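Local coordinates for protein polyprenyl synthetase (Nonlabens dokdonensis, PDB 6KD7) that probably catalyses magnesium-dependent prenyl transfer, making the isoprenoid diphosphate geranylgeranyl pyrophosphate, at residues E69-F74 against S170-C175; I112-L117 against K131-T136; M164-T169 against Y197-G202. All blocks are in the same frame, centred on the assembly; numbering follows the deposited sequence.

Overall arrangement
Passing from the N terminus, the chain first lays down helix 58-82, whose segment 69-74 waits for a partner almost a hundred residues later. Before it arrives, helices 100-116 and 123-150 fold back on one another and close the short loop of contact 2. Helix 158-183 then supplies two consecutive segments: 164-169 for contact 3 and 170-175, which completes contact 1. The wide loop of contact 1 therefore contains contact 2, whereas contact 3, closed by helix 188-215, crosses it. Phe71 meets Phe133 between contacts 1 and 2, and Val171 meets Ile199 between contacts 1 and 3. Contacts 1 and 2 lead from the pyrophosphate pocket to the subunit interface; contact 3 ties helix 158-183 to helix 188-215.

Contact 1: residues E69-F74 against S170-C175. With PPV (pyrophosphate), chain B.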
loop_
_atom_site.group_PDB
_atom_site.type_symbol
_atom_site.label_atom_id
_atom_site.label_comp_id
_atom_site.label_asym_id
_atom_site.label_seq_id
_atom_site.Cartn_x
_atom_site.Cartn_y
_atom_site.Cartn_z
ATOM N N GLU A 69 -11.919 30.008 -22.095
ATOM C CA GLU A 69 -10.726 29.795 -21.262
ATOM C C GLU A 69 -11.156 29.032 -20.003
ATOM O O GLU A 69 -10.380 28.178 -19.549
ATOM C CB GLU A 69 -10.062 31.128 -20.910
ATOM C CG GLU A 69 -8.832 31.027 -19.990
ATOM C CD GLU A 69 -7.600 30.454 -20.681
ATOM O OE1 GLU A 69 -7.677 30.031 -21.857
ATOM O OE2 GLU A 69 -6.567 30.437 -20.027
ATOM N N VAL A 70 -12.289 29.389 -19.408
ATOM C CA VAL A 70 -12.735 28.690 -18.181
ATOM C C VAL A 70 -13.003 27.233 -18.551
ATOM O O VAL A 70 -12.513 26.346 -17.842
ATOM C CB VAL A 70 -13.927 29.379 -17.546
ATOM C CG1 VAL A 70 -14.521 28.549 -16.431
ATOM C CG2 VAL A 70 -13.498 30.740 -17.015
ATOM N N PHE A 71 -13.617 27.006 -19.703
ATOM C CA PHE A 71 -13.937 25.654 -20.183
ATOM C C PHE A 71 -12.642 24.884 -20.350
ATOM O O PHE A 71 -12.535 23.771 -19.808
ATOM C CB PHE A 71 -14.724 25.637 -21.497
ATOM C CG PHE A 71 -14.871 24.251 -22.037
ATOM C CD1 PHE A 71 -15.756 23.360 -21.455
ATOM C CD2 PHE A 71 -14.075 23.807 -23.052
ATOM C CE1 PHE A 71 -15.839 22.047 -21.902
ATOM C CE2 PHE A 71 -14.155 22.496 -23.502
ATOM C CZ PHE A 71 -15.035 21.621 -22.924
ATOM N N HIS A 72 -11.720 25.418 -21.137
ATOM C CA HIS A 72 -10.437 24.731 -21.433
ATOM C C HIS A 72 -9.733 24.329 -20.113
ATOM O O HIS A 72 -9.302 23.178 -20.025
ATOM C CB HIS A 72 -9.531 25.615 -22.259
ATOM C CG HIS A 72 -8.234 24.976 -22.593
ATOM N ND1 HIS A 72 -8.169 23.777 -23.307
ATOM C CD2 HIS A 72 -6.969 25.380 -22.348
ATOM C CE1 HIS A 72 -6.913 23.466 -23.476
ATOM N NE2 HIS A 72 -6.160 24.448 -22.914
ATOM N N ASN A 73 -9.702 25.223 -19.136
ATOM C CA ASN A 73 -9.030 25.000 -17.844
ATOM C C ASN A 73 -9.804 23.947 -17.057
ATOM O O ASN A 73 -9.138 23.154 -16.397
ATOM C CB ASN A 73 -8.803 26.293 -17.073
ATOM C CG ASN A 73 -7.592 27.013 -17.624
ATOM O OD1 ASN A 73 -6.480 26.614 -17.317
ATOM N ND2 ASN A 73 -7.802 27.926 -18.566
ATOM N N PHE A 74 -11.117 23.888 -17.233
ATOM C CA PHE A 74 -11.916 22.835 -16.570
ATOM C C PHE A 74 -11.429 21.488 -17.104
ATOM O O PHE A 74 -11.178 20.611 -16.304
ATOM C CB PHE A 74 -13.399 23.025 -16.881
ATOM C CG PHE A 74 -14.160 21.760 -17.178
ATOM C CD1 PHE A 74 -14.491 20.879 -16.168
ATOM C CD2 PHE A 74 -14.567 21.455 -18.465
ATOM C CE1 PHE A 74 -15.206 19.725 -16.434
ATOM C CE2 PHE A 74 -15.283 20.302 -18.729
ATOM C CZ PHE A 74 -15.595 19.435 -17.714
ATOM N N SER A 170 -9.083 19.822 -31.425
ATOM C CA SER A 170 -9.351 20.769 -32.537
ATOM C C SER A 170 -10.753 21.377 -32.519
ATOM O O SER A 170 -10.860 22.549 -32.796
ATOM C CB SER A 170 -9.078 20.111 -33.838
ATOM O OG SER A 170 -7.742 19.666 -33.894
ATOM N N VAL A 171 -11.777 20.605 -32.189
ATOM C CA VAL A 171 -13.164 21.170 -32.233
ATOM C C VAL A 171 -13.254 22.426 -31.369
ATOM O O VAL A 171 -14.032 23.298 -31.715
ATOM C CB VAL A 171 -14.263 20.148 -31.882
ATOM C CG1 VAL A 171 -14.315 19.053 -32.917
ATOM C CG2 VAL A 171 -14.103 19.577 -30.492
ATOM N N LEU A 172 -12.513 22.540 -30.269
ATOM C CA LEU A 172 -12.614 23.713 -29.393
ATOM C C LEU A 172 -11.934 24.909 -30.060
ATOM O O LEU A 172 -12.289 26.027 -29.706
ATOM C CB LEU A 172 -12.006 23.439 -28.030
ATOM C CG LEU A 172 -11.967 24.600 -27.052
ATOM C CD1 LEU A 172 -13.373 25.036 -26.645
ATOM C CD2 LEU A 172 -11.125 24.232 -25.828
ATOM N N VAL A 173 -10.965 24.685 -30.924
ATOM C CA VAL A 173 -10.327 25.785 -31.696
ATOM C C VAL A 173 -11.374 26.366 -32.650
ATOM O O VAL A 173 -11.579 27.575 -32.605
ATOM C CB VAL A 173 -9.090 25.291 -32.442
ATOM C CG1 VAL A 173 -8.425 26.445 -33.185
ATOM C CG2 VAL A 173 -8.087 24.679 -31.467
ATOM N N GLY A 174 -11.988 25.507 -33.457
ATOM C CA GLY A 174 -13.147 25.810 -34.303
ATOM C C GLY A 174 -14.213 26.558 -33.533
ATOM O O GLY A 174 -14.685 27.612 -33.994
ATOM N N CYS A 175 -14.561 26.042 -32.371
ATOM C CA CYS A 175 -15.669 26.552 -31.556
ATOM C C CYS A 175 -15.332 27.965 -31.104
ATOM O O CYS A 175 -16.222 28.810 -31.113
ATOM C CB CYS A 175 -15.945 25.592 -30.389
ATOM S SG CYS A 175 -17.119 26.250 -29.197
HETATM O O11 PPV B . -1.179 23.471 -24.903
HETATM P P1 PPV B . -2.071 24.649 -25.089
HETATM O O21 PPV B . -3.185 24.348 -26.016
HETATM O O31 PPV B . -1.309 25.861 -25.505
HETATM O OPP PPV B . -2.788 24.978 -23.645
HETATM P P2 PPV B . -2.431 25.733 -22.243
HETATM O O12 PPV B . -1.554 24.814 -21.476
HETATM O O22 PPV B . -1.713 26.994 -22.624
HETATM O O32 PPV B . -3.702 26.019 -21.523
#
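His72, whose imidazole ring touches Leu172, directs NE2 at two oxygens of the bound pyrophosphate. Both bonds are weak: NE2 lies 3.2 Å from PPV O32 and 3.5 Å from the bridging PPV OPP. The two differ in direction, since the N-H runs fairly straight at OPP (161°) but is strongly bent toward O32 (126°), although O32 sits at the ring edge and in its plane. The other nitrogen of the ring looks to the protein, with ND1 3.9 Å from Leu172 CD2.

Leu172 carries the opposite side of the contact alone, and it does so as a fork. Its CG stands opposite the backbone N (chi1 176°), which carries it toward helix 58-82, and from there both methyls reach that helix. CD1 approaches the Phe71 ring, 3.9 Å from Phe71 CD2, while CD2 touches both the phenylalanine ring and the imidazole. Phe71 and Leu172 lie alongside each other, pointing in opposite senses, and the histidine side chain is nearly perpendicular to the leucine.

One turn earlier on the same helix, Glu69 O takes both the backbone N and the side-chain ND2 of Asn73, the latter at 2.8 Å; the two donors come from opposite faces of the carbonyl plane. Arg43 of helix 42-54 touches both His72 and Leu172 and also donates to the pyrophosphate, and a carboxylate oxygen of Glu69 forms a salt bridge with Arg41.

The site illustrates how the all-helical prenyltransferase fold builds a diphosphate pocket: an apolar fork abuts one part of an imidazole while its far N-H faces the anion. That both of those bonds are weak is consistent with His72 sharing the grip with Arg43 rather than holding the pyrophosphate alone.

Contact 2: residues I112-L117 against K131-T136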
loop_
_atom_site.group_PDB
_atom_site.type_symbol
_atom_site.label_atom_id
_atom_site.label_comp_id
_atom_site.label_asym_id
_atom_site.label_seq_id
_atom_site.Cartn_x
_atom_site.Cartn_y
_atom_site.Cartn_z
ATOM N N ILE A 112 -19.733 24.959 -15.117
ATOM C CA ILE A 112 -21.021 25.659 -14.898
ATOM C C ILE A 112 -20.759 27.173 -15.005
ATOM O O ILE A 112 -21.568 27.867 -15.616
ATOM C CB ILE A 112 -21.632 25.247 -13.545
ATOM C CG1 ILE A 112 -21.978 23.750 -13.485
ATOM C CG2 ILE A 112 -22.858 26.073 -13.245
ATOM C CD1 ILE A 112 -22.107 23.234 -12.015
ATOM N N MET A 113 -19.665 27.665 -14.432
ATOM C CA MET A 113 -19.296 29.101 -14.496
ATOM C C MET A 113 -19.095 29.513 -15.961
ATOM O O MET A 113 -19.477 30.659 -16.336
ATOM C CB MET A 113 -18.017 29.342 -13.695
ATOM C CG MET A 113 -18.219 29.161 -12.216
ATOM S SD MET A 113 -16.620 29.069 -11.339
ATOM C CE MET A 113 -16.163 30.795 -11.326
ATOM N N ALA A 114 -18.535 28.625 -16.776
ATOM C CA ALA A 114 -18.350 28.904 -18.202
ATOM C C ALA A 114 -19.727 29.177 -18.811
ATOM O O ALA A 114 -19.885 30.181 -19.523
ATOM C CB ALA A 114 -17.670 27.763 -18.894
ATOM N N TYR A 115 -20.680 28.263 -18.607
ATOM C CA TYR A 115 -22.041 28.400 -19.187
ATOM C C TYR A 115 -22.614 29.750 -18.757
ATOM O O TYR A 115 -23.219 30.403 -19.571
ATOM C CB TYR A 115 -22.956 27.258 -18.762
ATOM C CG TYR A 115 -22.826 26.018 -19.591
ATOM C CD1 TYR A 115 -23.478 25.931 -20.801
ATOM C CD2 TYR A 115 -22.153 24.893 -19.138
ATOM C CE1 TYR A 115 -23.393 24.807 -21.598
ATOM C CE2 TYR A 115 -22.085 23.744 -19.912
ATOM C CZ TYR A 115 -22.727 23.695 -21.139
ATOM O OH TYR A 115 -22.720 22.622 -21.964
ATOM N N ARG A 116 -22.419 30.123 -17.506
ATOM C CA ARG A 116 -23.017 31.365 -16.965
ATOM C C ARG A 116 -22.471 32.620 -17.650
ATOM O O ARG A 116 -23.141 33.631 -17.589
ATOM C CB ARG A 116 -22.845 31.401 -15.452
ATOM C CG ARG A 116 -23.322 30.129 -14.781
ATOM C CD ARG A 116 -24.154 30.448 -13.577
ATOM N NE ARG A 116 -23.481 31.238 -12.570
ATOM C CZ ARG A 116 -24.133 31.989 -11.706
ATOM N NH1 ARG A 116 -23.479 32.674 -10.793
ATOM N NH2 ARG A 116 -25.444 32.057 -11.766
ATOM N N LEU A 117 -21.274 32.550 -18.215
ATOM C CA LEU A 117 -20.637 33.724 -18.840
ATOM C C LEU A 117 -21.355 34.067 -20.163
ATOM O O LEU A 117 -21.066 35.135 -20.708
ATOM C CB LEU A 117 -19.126 33.447 -19.002
ATOM C CG LEU A 117 -18.307 33.690 -17.720
ATOM C CD1 LEU A 117 -17.047 32.852 -17.697
ATOM C CD2 LEU A 117 -17.938 35.155 -17.536
ATOM N N LYS A 131 -25.397 26.298 -27.897
ATOM C CA LYS A 131 -25.482 25.123 -28.794
ATOM C C LYS A 131 -24.116 24.678 -29.332
ATOM O O LYS A 131 -23.825 23.508 -29.212
ATOM C CB LYS A 131 -26.431 25.443 -29.948
ATOM C CG LYS A 131 -26.907 24.238 -30.738
ATOM C CD LYS A 131 -28.249 24.474 -31.358
ATOM C CE LYS A 131 -28.753 23.288 -32.144
ATOM N NZ LYS A 131 -27.716 22.762 -33.054
ATOM N N VAL A 132 -23.274 25.586 -29.816
ATOM C CA VAL A 132 -21.988 25.123 -30.407
ATOM C C VAL A 132 -21.037 24.751 -29.241
ATOM O O VAL A 132 -20.267 23.771 -29.390
ATOM C CB VAL A 132 -21.355 26.141 -31.378
ATOM C CG1 VAL A 132 -20.975 27.422 -30.662
ATOM C CG2 VAL A 132 -20.158 25.516 -32.082
ATOM N N PHE A 133 -21.160 25.430 -28.108
ATOM C CA PHE A 133 -20.325 25.210 -26.904
ATOM C C PHE A 133 -20.561 23.784 -26.362
ATOM O O PHE A 133 -19.585 23.030 -26.213
ATOM C CB PHE A 133 -20.626 26.249 -25.833
ATOM C CG PHE A 133 -19.820 26.102 -24.573
ATOM C CD1 PHE A 133 -18.467 26.428 -24.544
ATOM C CD2 PHE A 133 -20.422 25.662 -23.406
ATOM C CE1 PHE A 133 -17.753 26.342 -23.358
ATOM C CE2 PHE A 133 -19.687 25.487 -22.245
ATOM C CZ PHE A 133 -18.362 25.864 -22.222
ATOM N N SER A 134 -21.824 23.428 -26.149
ATOM C CA SER A 134 -22.260 22.113 -25.623
ATOM C C SER A 134 -21.877 21.010 -26.591
ATOM O O SER A 134 -21.395 19.984 -26.161
ATOM C CB SER A 134 -23.732 22.099 -25.306
ATOM O OG SER A 134 -24.010 22.957 -24.207
ATOM N N ARG A 135 -22.064 21.194 -27.879
ATOM C CA ARG A 135 -21.706 20.141 -28.846
ATOM C C ARG A 135 -20.185 19.926 -28.761
ATOM O O ARG A 135 -19.736 18.772 -28.845
ATOM C CB ARG A 135 -22.128 20.554 -30.256
ATOM C CG ARG A 135 -21.776 19.527 -31.327
ATOM C CD ARG A 135 -22.433 19.763 -32.700
ATOM N NE ARG A 135 -22.084 21.030 -33.358
ATOM C CZ ARG A 135 -22.847 22.143 -33.404
ATOM N NH1 ARG A 135 -24.039 22.211 -32.830
ATOM N NH2 ARG A 135 -22.394 23.208 -34.032
ATOM N N THR A 136 -19.424 21.028 -28.709
ATOM C CA THR A 136 -17.953 21.013 -28.600
ATOM C C THR A 136 -17.568 20.320 -27.278
ATOM O O THR A 136 -16.730 19.435 -27.324
ATOM C CB THR A 136 -17.386 22.433 -28.744
ATOM O OG1 THR A 136 -17.798 22.861 -30.052
ATOM C CG2 THR A 136 -15.877 22.470 -28.586
#
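Segments 112-116 and 131-136 run nearly antiparallel, their axes inclined at 160° and 11.8 Å apart at closest approach, and meet through Ala114, Tyr115, Phe133 and Ser134. Helices 100-116 and 123-150, to which they belong, make a helical hairpin of the all-alpha prenyltransferase fold, and the wide gap between the backbones is bridged by aromatic side chains.

The Tyr115 ring is met in two distinct ways. Phe133 comes over one face, edge first, in a T-shaped pair with perpendicular planes and centroids 4.9 Å apart. Its CE2 stands 3.6 Å above the tyrosine plane, over the middle of the ring, while Phe133 CD2 lies 3.6 Å from Tyr115 CE1. Phe133 can enter this way because its CG points opposite its own backbone N (chi1 -180°), reaching out across the gap. The tip of the phenylalanine ring, Phe133 CZ, touches Ala114 CB at 3.9 Å, so the ring spans Ala114 and Tyr115, tip on one and edge on the other.

Phe133 is itself part of a wider aromatic cluster, in edge-to-face pairs with Phe71 and Phe118. Tyr115 stacks on Tyr115 of the second subunit, and Arg116 of that subunit packs on Ser134; this hairpin thus belongs to the interface with the second subunit as well as to the core.

What remains is the phenol end of Tyr115: its OH forms a hydrogen bond with Ser134 OG at 2.6 Å, in which either hydroxyl could be the donor, and the serine oxygen lies in the plane of the tyrosine ring, at its edge.

Contact 3: residues M164-T169 against Y197-G202; sequences MIKLKT and YGINLG
Helices 158-183 and 188-215 approach closely at two places, with CA atoms 7.0 Å apart between Lys166 and Ile199 and 6.6 Å apart between Thr169 and Gly202. The first helix widens here into a pi-type turn at 166-169, and Lys166 O probably bonds to Val171 N, five residues on.

Direct side-chain contact is sparse. Lys166 CD meets Ile199 CG2 at 4.2 Å, the lysine stem and the isoleucine crossing at a slant. Straight first torsions (chi1 178°) carry the CH2 groups out to that methyl, and a bend at the third then turns the chain.

At the other place, where a glycine faces Thr169, a water does the joining. Water 1 donates to Thr169 O at 3.1 Å and to Gly202 O at 2.7 Å, so one water links two main-chain carbonyls, both acceptors. The hydroxyl of Thr169 is turned back on its own helix: OG1 gives a 2.8 Å bond to Ile165 O, which also accepts from Thr169 N, the two donors lying on opposite faces of the carbonyl plane.

Lys168 forms a salt bridge with Asp147 of helix 123-150, and a bound magnesium ion is about 5 Å from the Thr169 side chain. In relatives such as farnesyl diphosphate synthase, a Lys-Thr pair at a break in this helix lines the active-site cavity, and Lys168-Thr169 is consistent with that. Val173 N bonds weakly to Ser170 O and not to Thr169 O, consistent with Thr169 O being available to the water, and both water hydrogens are spent on tying the two backbones together.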
loop_
_atom_site.group_PDB
_atom_site.type_symbol
_atom_site.label_atom_id
_atom_site.label_comp_id
_atom_site.label_asym_id
_atom_site.label_seq_id
_atom_site.Cartn_x
_atom_site.Cartn_y
_atom_site.Cartn_z
ATOM N N MET A 164 -9.637 11.207 -33.402
ATOM C CA MET A 164 -9.550 11.381 -31.941
ATOM C C MET A 164 -8.980 12.778 -31.630
ATOM O O MET A 164 -9.594 13.522 -30.804
ATOM C CB MET A 164 -8.721 10.256 -31.322
ATOM C CG MET A 164 -8.503 10.414 -29.818
ATOM S SD MET A 164 -7.151 11.515 -29.362
ATOM C CE MET A 164 -5.731 10.556 -29.898
ATOM N N ILE A 165 -7.844 13.143 -32.227
ATOM C CA ILE A 165 -7.242 14.469 -31.929
ATOM C C ILE A 165 -8.139 15.607 -32.436
ATOM O O ILE A 165 -8.156 16.705 -31.803
ATOM C CB ILE A 165 -5.799 14.608 -32.428
ATOM C CG1 ILE A 165 -5.673 14.455 -33.936
ATOM C CG2 ILE A 165 -4.892 13.670 -31.642
ATOM C CD1 ILE A 165 -4.339 14.973 -34.450
ATOM N N LYS A 166 -8.962 15.354 -33.442
ATOM C CA LYS A 166 -9.907 16.399 -33.889
ATOM C C LYS A 166 -10.860 16.693 -32.744
ATOM O O LYS A 166 -10.991 17.896 -32.353
ATOM C CB LYS A 166 -10.664 15.964 -35.141
ATOM C CG LYS A 166 -11.683 16.998 -35.611
ATOM C CD LYS A 166 -12.429 16.570 -36.845
ATOM C CE LYS A 166 -13.919 16.638 -36.688
ATOM N NZ LYS A 166 -14.540 15.778 -37.720
ATOM N N LEU A 167 -11.513 15.645 -32.227
ATOM C CA LEU A 167 -12.480 15.783 -31.096
ATOM C C LEU A 167 -11.776 16.308 -29.842
ATOM O O LEU A 167 -12.336 17.160 -29.128
ATOM C CB LEU A 167 -13.144 14.426 -30.843
ATOM C CG LEU A 167 -14.026 13.922 -31.983
ATOM C CD1 LEU A 167 -14.470 12.493 -31.786
ATOM C CD2 LEU A 167 -15.259 14.791 -32.099
ATOM N N LYS A 168 -10.588 15.819 -29.539
ATOM C CA LYS A 168 -9.980 16.090 -28.219
ATOM C C LYS A 168 -9.342 17.484 -28.191
ATOM O O LYS A 168 -9.303 18.072 -27.096
ATOM C CB LYS A 168 -8.919 15.033 -27.896
ATOM C CG LYS A 168 -8.456 14.985 -26.444
ATOM C CD LYS A 168 -7.085 14.373 -26.356
ATOM C CE LYS A 168 -6.958 13.327 -25.272
ATOM N NZ LYS A 168 -5.735 13.509 -24.447
ATOM N N THR A 169 -8.753 17.915 -29.304
ATOM C CA THR A 169 -7.991 19.187 -29.289
ATOM C C THR A 169 -8.394 20.210 -30.362
ATOM O O THR A 169 -8.030 21.337 -30.187
ATOM C CB THR A 169 -6.497 18.895 -29.462
ATOM O OG1 THR A 169 -6.306 18.516 -30.813
ATOM C CG2 THR A 169 -5.986 17.780 -28.581
ATOM N N TYR A 197 -11.643 26.464 -40.554
ATOM C CA TYR A 197 -10.279 26.998 -40.410
ATOM C C TYR A 197 -9.722 26.467 -39.074
ATOM O O TYR A 197 -8.590 25.953 -39.057
ATOM C CB TYR A 197 -10.289 28.532 -40.450
ATOM C CG TYR A 197 -9.091 29.192 -39.833
ATOM C CD1 TYR A 197 -7.809 28.946 -40.292
ATOM C CD2 TYR A 197 -9.244 30.070 -38.790
ATOM C CE1 TYR A 197 -6.702 29.579 -39.735
ATOM C CE2 TYR A 197 -8.151 30.667 -38.196
ATOM C CZ TYR A 197 -6.877 30.399 -38.655
ATOM O OH TYR A 197 -5.823 30.987 -38.031
ATOM N N GLY A 198 -10.447 26.716 -37.986
ATOM C CA GLY A 198 -10.080 26.275 -36.617
ATOM C C GLY A 198 -9.796 24.760 -36.581
ATOM O O GLY A 198 -8.796 24.378 -36.020
ATOM N N ILE A 199 -10.580 23.939 -37.249
ATOM C CA ILE A 199 -10.312 22.487 -37.298
ATOM C C ILE A 199 -8.935 22.258 -37.919
ATOM O O ILE A 199 -8.151 21.527 -37.318
ATOM C CB ILE A 199 -11.434 21.728 -38.000
ATOM C CG1 ILE A 199 -12.743 21.819 -37.217
ATOM C CG2 ILE A 199 -11.057 20.273 -38.245
ATOM C CD1 ILE A 199 -12.705 21.237 -35.817
ATOM N N ASN A 200 -8.642 22.844 -39.068
ATOM C CA ASN A 200 -7.370 22.551 -39.781
ATOM C C ASN A 200 -6.234 23.140 -38.938
ATOM O O ASN A 200 -5.200 22.504 -38.757
ATOM C CB ASN A 200 -7.395 23.089 -41.216
ATOM C CG ASN A 200 -8.226 22.244 -42.160
ATOM O OD1 ASN A 200 -9.083 22.736 -42.937
ATOM N ND2 ASN A 200 -7.927 20.966 -42.142
ATOM N N LEU A 201 -6.433 24.305 -38.359
ATOM C CA LEU A 201 -5.368 24.905 -37.549
ATOM C C LEU A 201 -5.090 23.976 -36.351
ATOM O O LEU A 201 -3.936 23.893 -35.906
ATOM C CB LEU A 201 -5.815 26.293 -37.082
ATOM C CG LEU A 201 -4.783 27.087 -36.295
ATOM C CD1 LEU A 201 -3.677 27.633 -37.189
ATOM C CD2 LEU A 201 -5.438 28.227 -35.544
ATOM N N GLY A 202 -6.151 23.465 -35.741
ATOM C CA GLY A 202 -6.067 22.727 -34.466
ATOM C C GLY A 202 -5.385 21.390 -34.725
ATOM O O GLY A 202 -4.531 21.002 -33.933
HETATM O O HOH W 1 -5.122 21.564 -31.334
#